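Local coordinates for calcium uptake protein 2, mitochondrial (Homo sapiens, PDB 6LB7) that probably senses calcium through its EF-hands and helps regulate calcium uptake into mitochondria, at residues Ile222-Ser232 with Thr293-Asp301. Residues are numbered along the deposited sequence; the frame is centred on the assembly and turned at random.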
loop_
_atom_site.group_PDB
_atom_site.type_symbol
_atom_site.label_atom_id
_atom_site.label_comp_id
_atom_site.label_asym_id
_atom_site.label_seq_id
_atom_site.Cartn_x
_atom_site.Cartn_y
_atom_site.Cartn_z
ATOM N N ILE B 222 -13.470 -28.552 -6.754
ATOM C CA ILE B 222 -12.533 -29.179 -5.832
ATOM C C ILE B 222 -12.742 -28.662 -4.414
ATOM O O ILE B 222 -12.682 -29.431 -3.446
ATOM C CB ILE B 222 -11.093 -28.934 -6.311
ATOM C CG1 ILE B 222 -10.864 -29.594 -7.679
ATOM C CG2 ILE B 222 -10.101 -29.440 -5.271
ATOM C CD1 ILE B 222 -9.487 -29.311 -8.272
ATOM N N TYR B 223 -12.950 -27.345 -4.265
ATOM C CA TYR B 223 -13.249 -26.774 -2.954
ATOM C C TYR B 223 -14.468 -27.437 -2.346
ATOM O O TYR B 223 -14.449 -27.850 -1.183
ATOM C CB TYR B 223 -13.495 -25.262 -3.070
ATOM C CG TYR B 223 -12.406 -24.522 -3.796
ATOM C CD1 TYR B 223 -11.083 -24.968 -3.758
ATOM C CD2 TYR B 223 -12.696 -23.380 -4.532
ATOM C CE1 TYR B 223 -10.083 -24.294 -4.439
ATOM C CE2 TYR B 223 -11.707 -22.694 -5.197
ATOM C CZ TYR B 223 -10.407 -23.155 -5.158
ATOM O OH TYR B 223 -9.437 -22.458 -5.842
ATOM N N TRP B 224 -15.552 -27.526 -3.127
ATOM C CA TRP B 224 -16.811 -28.030 -2.603
ATOM C C TRP B 224 -16.768 -29.525 -2.340
ATOM O O TRP B 224 -17.442 -30.011 -1.424
ATOM C CB TRP B 224 -17.955 -27.682 -3.554
ATOM C CG TRP B 224 -18.418 -26.274 -3.350
ATOM C CD1 TRP B 224 -18.208 -25.208 -4.178
ATOM C CD2 TRP B 224 -19.141 -25.773 -2.220
ATOM N NE1 TRP B 224 -18.770 -24.072 -3.633
ATOM C CE2 TRP B 224 -19.354 -24.398 -2.435
ATOM C CE3 TRP B 224 -19.636 -26.359 -1.049
ATOM C CZ2 TRP B 224 -20.045 -23.599 -1.522
ATOM C CZ3 TRP B 224 -20.322 -25.563 -0.145
ATOM C CH2 TRP B 224 -20.520 -24.204 -0.389
ATOM N N LYS B 225 -16.006 -30.276 -3.133
ATOM C CA LYS B 225 -15.825 -31.685 -2.803
ATOM C C LYS B 225 -15.168 -31.830 -1.434
ATOM O O LYS B 225 -15.583 -32.665 -0.625
ATOM C CB LYS B 225 -15.011 -32.384 -3.895
ATOM C CG LYS B 225 -14.859 -33.879 -3.701
ATOM C CD LYS B 225 -14.163 -34.534 -4.882
ATOM C CE LYS B 225 -13.854 -36.012 -4.590
ATOM N NZ LYS B 225 -15.040 -36.778 -4.083
ATOM N N ASN B 226 -14.170 -30.989 -1.142
ATOM C CA ASN B 226 -13.514 -31.035 0.162
ATOM C C ASN B 226 -14.467 -30.642 1.278
ATOM O O ASN B 226 -14.404 -31.207 2.375
ATOM C CB ASN B 226 -12.288 -30.121 0.175
ATOM C CG ASN B 226 -11.143 -30.681 -0.641
ATOM O OD1 ASN B 226 -11.087 -31.874 -0.885
ATOM N ND2 ASN B 226 -10.223 -29.824 -1.053
ATOM N N VAL B 227 -15.335 -29.656 1.032
ATOM C CA VAL B 227 -16.314 -29.270 2.044
ATOM C C VAL B 227 -17.197 -30.457 2.397
ATOM O O VAL B 227 -17.394 -30.783 3.574
ATOM C CB VAL B 227 -17.161 -28.075 1.567
ATOM C CG1 VAL B 227 -18.303 -27.823 2.553
ATOM C CG2 VAL B 227 -16.313 -26.813 1.401
ATOM N N ARG B 228 -17.729 -31.136 1.375
ATOM C CA ARG B 228 -18.718 -32.180 1.614
ATOM C C ARG B 228 -18.100 -33.401 2.269
ATOM O O ARG B 228 -18.753 -34.058 3.086
ATOM C CB ARG B 228 -19.396 -32.588 0.306
ATOM C CG ARG B 228 -20.170 -31.483 -0.384
ATOM C CD ARG B 228 -21.016 -32.044 -1.521
ATOM N NE ARG B 228 -20.241 -32.861 -2.459
ATOM C CZ ARG B 228 -19.717 -32.414 -3.602
ATOM N NH1 ARG B 228 -19.875 -31.149 -3.972
ATOM N NH2 ARG B 228 -19.029 -33.242 -4.378
ATOM N N GLU B 229 -16.842 -33.710 1.949
ATOM C CA GLU B 229 -16.253 -34.977 2.343
ATOM C C GLU B 229 -15.226 -34.884 3.464
ATOM O O GLU B 229 -15.026 -35.876 4.168
ATOM C CB GLU B 229 -15.611 -35.651 1.122
ATOM C CG GLU B 229 -16.650 -36.071 0.083
ATOM C CD GLU B 229 -16.050 -36.437 -1.257
ATOM O OE1 GLU B 229 -16.831 -36.571 -2.230
ATOM O OE2 GLU B 229 -14.807 -36.585 -1.344
ATOM N N LYS B 230 -14.584 -33.731 3.673
ATOM C CA LYS B 230 -13.530 -33.639 4.675
ATOM C C LYS B 230 -13.877 -32.765 5.865
ATOM O O LYS B 230 -13.114 -32.744 6.836
ATOM C CB LYS B 230 -12.235 -33.123 4.045
ATOM C CG LYS B 230 -11.793 -33.939 2.860
ATOM C CD LYS B 230 -10.632 -33.288 2.148
ATOM C CE LYS B 230 -10.089 -34.188 1.049
ATOM N NZ LYS B 230 -9.120 -33.432 0.194
ATOM N N LEU B 231 -14.989 -32.046 5.829
ATOM C CA LEU B 231 -15.343 -31.186 6.949
ATOM C C LEU B 231 -16.070 -32.038 7.965
ATOM O O LEU B 231 -17.256 -32.343 7.811
ATOM C CB LEU B 231 -16.181 -29.993 6.504
ATOM C CG LEU B 231 -15.313 -28.930 5.858
ATOM C CD1 LEU B 231 -16.077 -27.616 5.741
ATOM C CD2 LEU B 231 -14.035 -28.758 6.666
ATOM N N SER B 232 -15.338 -32.437 8.999
ATOM C CA SER B 232 -15.929 -33.160 10.108
ATOM C C SER B 232 -17.083 -32.363 10.704
ATOM O O SER B 232 -17.249 -31.163 10.455
ATOM C CB SER B 232 -14.872 -33.429 11.177
ATOM O OG SER B 232 -13.633 -33.746 10.564
ATOM N N THR B 293 -10.689 -25.833 9.089
ATOM C CA THR B 293 -11.560 -25.712 7.923
ATOM C C THR B 293 -10.802 -25.182 6.713
ATOM O O THR B 293 -10.970 -25.684 5.592
ATOM C CB THR B 293 -12.751 -24.800 8.248
ATOM O OG1 THR B 293 -13.510 -25.382 9.310
ATOM C CG2 THR B 293 -13.647 -24.649 7.028
ATOM N N VAL B 294 -9.984 -24.148 6.915
ATOM C CA VAL B 294 -9.214 -23.589 5.803
ATOM C C VAL B 294 -8.322 -24.657 5.179
ATOM O O VAL B 294 -8.261 -24.798 3.950
ATOM C CB VAL B 294 -8.390 -22.379 6.270
ATOM C CG1 VAL B 294 -7.315 -22.050 5.235
ATOM C CG2 VAL B 294 -9.298 -21.187 6.500
ATOM N N PHE B 295 -7.631 -25.440 6.014
ATOM C CA PHE B 295 -6.720 -26.448 5.479
ATOM C C PHE B 295 -7.471 -27.612 4.839
ATOM O O PHE B 295 -7.043 -28.123 3.803
ATOM C CB PHE B 295 -5.760 -26.934 6.566
ATOM C CG PHE B 295 -4.490 -26.134 6.635
ATOM C CD1 PHE B 295 -3.321 -26.620 6.075
ATOM C CD2 PHE B 295 -4.484 -24.872 7.220
ATOM C CE1 PHE B 295 -2.154 -25.871 6.117
ATOM C CE2 PHE B 295 -3.319 -24.111 7.267
ATOM C CZ PHE B 295 -2.158 -24.607 6.714
ATOM N N LYS B 296 -8.600 -28.041 5.411
ATOM C CA LYS B 296 -9.352 -29.106 4.745
ATOM C C LYS B 296 -9.826 -28.666 3.365
ATOM O O LYS B 296 -9.855 -29.471 2.425
ATOM C CB LYS B 296 -10.543 -29.560 5.592
ATOM C CG LYS B 296 -10.178 -30.199 6.929
ATOM C CD LYS B 296 -9.800 -31.657 6.788
ATOM C CE LYS B 296 -9.774 -32.345 8.152
ATOM N NZ LYS B 296 -11.105 -32.265 8.827
ATOM N N ILE B 297 -10.212 -27.397 3.215
ATOM C CA ILE B 297 -10.724 -26.938 1.919
ATOM C C ILE B 297 -9.594 -26.716 0.915
ATOM O O ILE B 297 -9.731 -27.039 -0.274
ATOM C CB ILE B 297 -11.554 -25.649 2.082
ATOM C CG1 ILE B 297 -12.782 -25.867 2.986
ATOM C CG2 ILE B 297 -11.988 -25.116 0.712
ATOM C CD1 ILE B 297 -13.500 -24.543 3.329
ATOM N N PHE B 298 -8.485 -26.115 1.352
ATOM C CA PHE B 298 -7.459 -25.647 0.431
ATOM C C PHE B 298 -6.146 -26.431 0.532
ATOM O O PHE B 298 -5.145 -26.005 -0.043
ATOM C CB PHE B 298 -7.205 -24.149 0.642
ATOM C CG PHE B 298 -8.417 -23.274 0.365
ATOM C CD1 PHE B 298 -9.222 -22.831 1.409
ATOM C CD2 PHE B 298 -8.735 -22.892 -0.934
ATOM C CE1 PHE B 298 -10.331 -22.029 1.172
ATOM C CE2 PHE B 298 -9.847 -22.085 -1.184
ATOM C CZ PHE B 298 -10.641 -21.651 -0.129
ATOM N N ASP B 299 -6.110 -27.557 1.243
ATOM C CA ASP B 299 -4.983 -28.482 1.064
ATOM C C ASP B 299 -5.352 -29.358 -0.120
ATOM O O ASP B 299 -6.074 -30.347 0.007
ATOM C CB ASP B 299 -4.694 -29.302 2.317
ATOM C CG ASP B 299 -3.651 -30.412 2.072
ATOM O OD1 ASP B 299 -2.996 -30.422 1.010
ATOM O OD2 ASP B 299 -3.469 -31.271 2.955
ATOM N N LEU B 300 -4.875 -28.951 -1.297
ATOM C CA LEU B 300 -5.286 -29.540 -2.561
ATOM C C LEU B 300 -4.373 -30.669 -3.030
ATOM O O LEU B 300 -4.722 -31.355 -3.997
ATOM C CB LEU B 300 -5.353 -28.461 -3.651
ATOM C CG LEU B 300 -6.323 -27.298 -3.404
ATOM C CD1 LEU B 300 -6.447 -26.436 -4.648
ATOM C CD2 LEU B 300 -7.698 -27.767 -2.940
ATOM N N ASP B 301 -3.225 -30.878 -2.374
ATOM C CA ASP B 301 -2.272 -31.906 -2.775
ATOM C C ASP B 301 -2.248 -33.105 -1.841
ATOM O O ASP B 301 -1.678 -34.137 -2.207
ATOM C CB ASP B 301 -0.853 -31.322 -2.871
ATOM C CG ASP B 301 -0.732 -30.275 -3.951
ATOM O OD1 ASP B 301 -1.527 -30.335 -4.913
ATOM O OD2 ASP B 301 0.149 -29.395 -3.842
HETATM O O HOH W 1 -7.987 -31.396 1.821
HETATM O O HOH W 2 -6.295 -33.011 -0.838
#
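One face of the Tyr223 ring is covered by CE2 of Phe298, which stands 3.9 Å above the ring plane and offset toward its rim, while CD1 of Leu300 lies at the edge, near that plane. The two aromatic planes are inclined at 51°, an oblique pairing. Phe298 in turn receives CG2 of Ile297 over one face; Phe311 of the following helix 308-320 meets the Phe298 ring, and Val314 touches both rings. The third flat group, the amide of Asn226, sends ND2 to the carbonyl oxygen of Ile297 at 2.9 Å, with an N-H...O angle of 158°. That oxygen lies close to the amide plane, yet the donor sits 48° above the carbonyl plane of Ile297. With CG anti to its own carbonyl carbon, Asn226 is directed at this carbonyl in the C-terminal part of helix 288-298, and its OD1 accepts Lys230 NZ at 2.7 Å. Replacing this amide by an alanine is likely to strip the Ile297 carbonyl of its ND2 donor and leave the Lys230 ammonium held by water alone among the contacts described. The same ammonium donates to a water that bridges the carbonyl oxygens of Lys296 and Asp299. Returning the grip, the bent chain of Lys296 brings NZ to Lys230 O at 2.9 Å, nearly in line with the carbonyl bond, while its CB packs against Leu231 CD2. Val227 CG2 lies alongside Ile297 CG1, both residues touching Ala208 of helix 204-211. Helix 288-298 leads into the acidic loop before helix 308-320, a helix-loop-helix consistent with an EF-hand. Each helix thus offers a lysine or amide to carbonyls near the other's C-terminal end, where positive charge is likely to suit the helix dipole, and the buried Asn226 amide is satisfied at both ends amid buried Tyr223, Val227, Ile297 and Phe298.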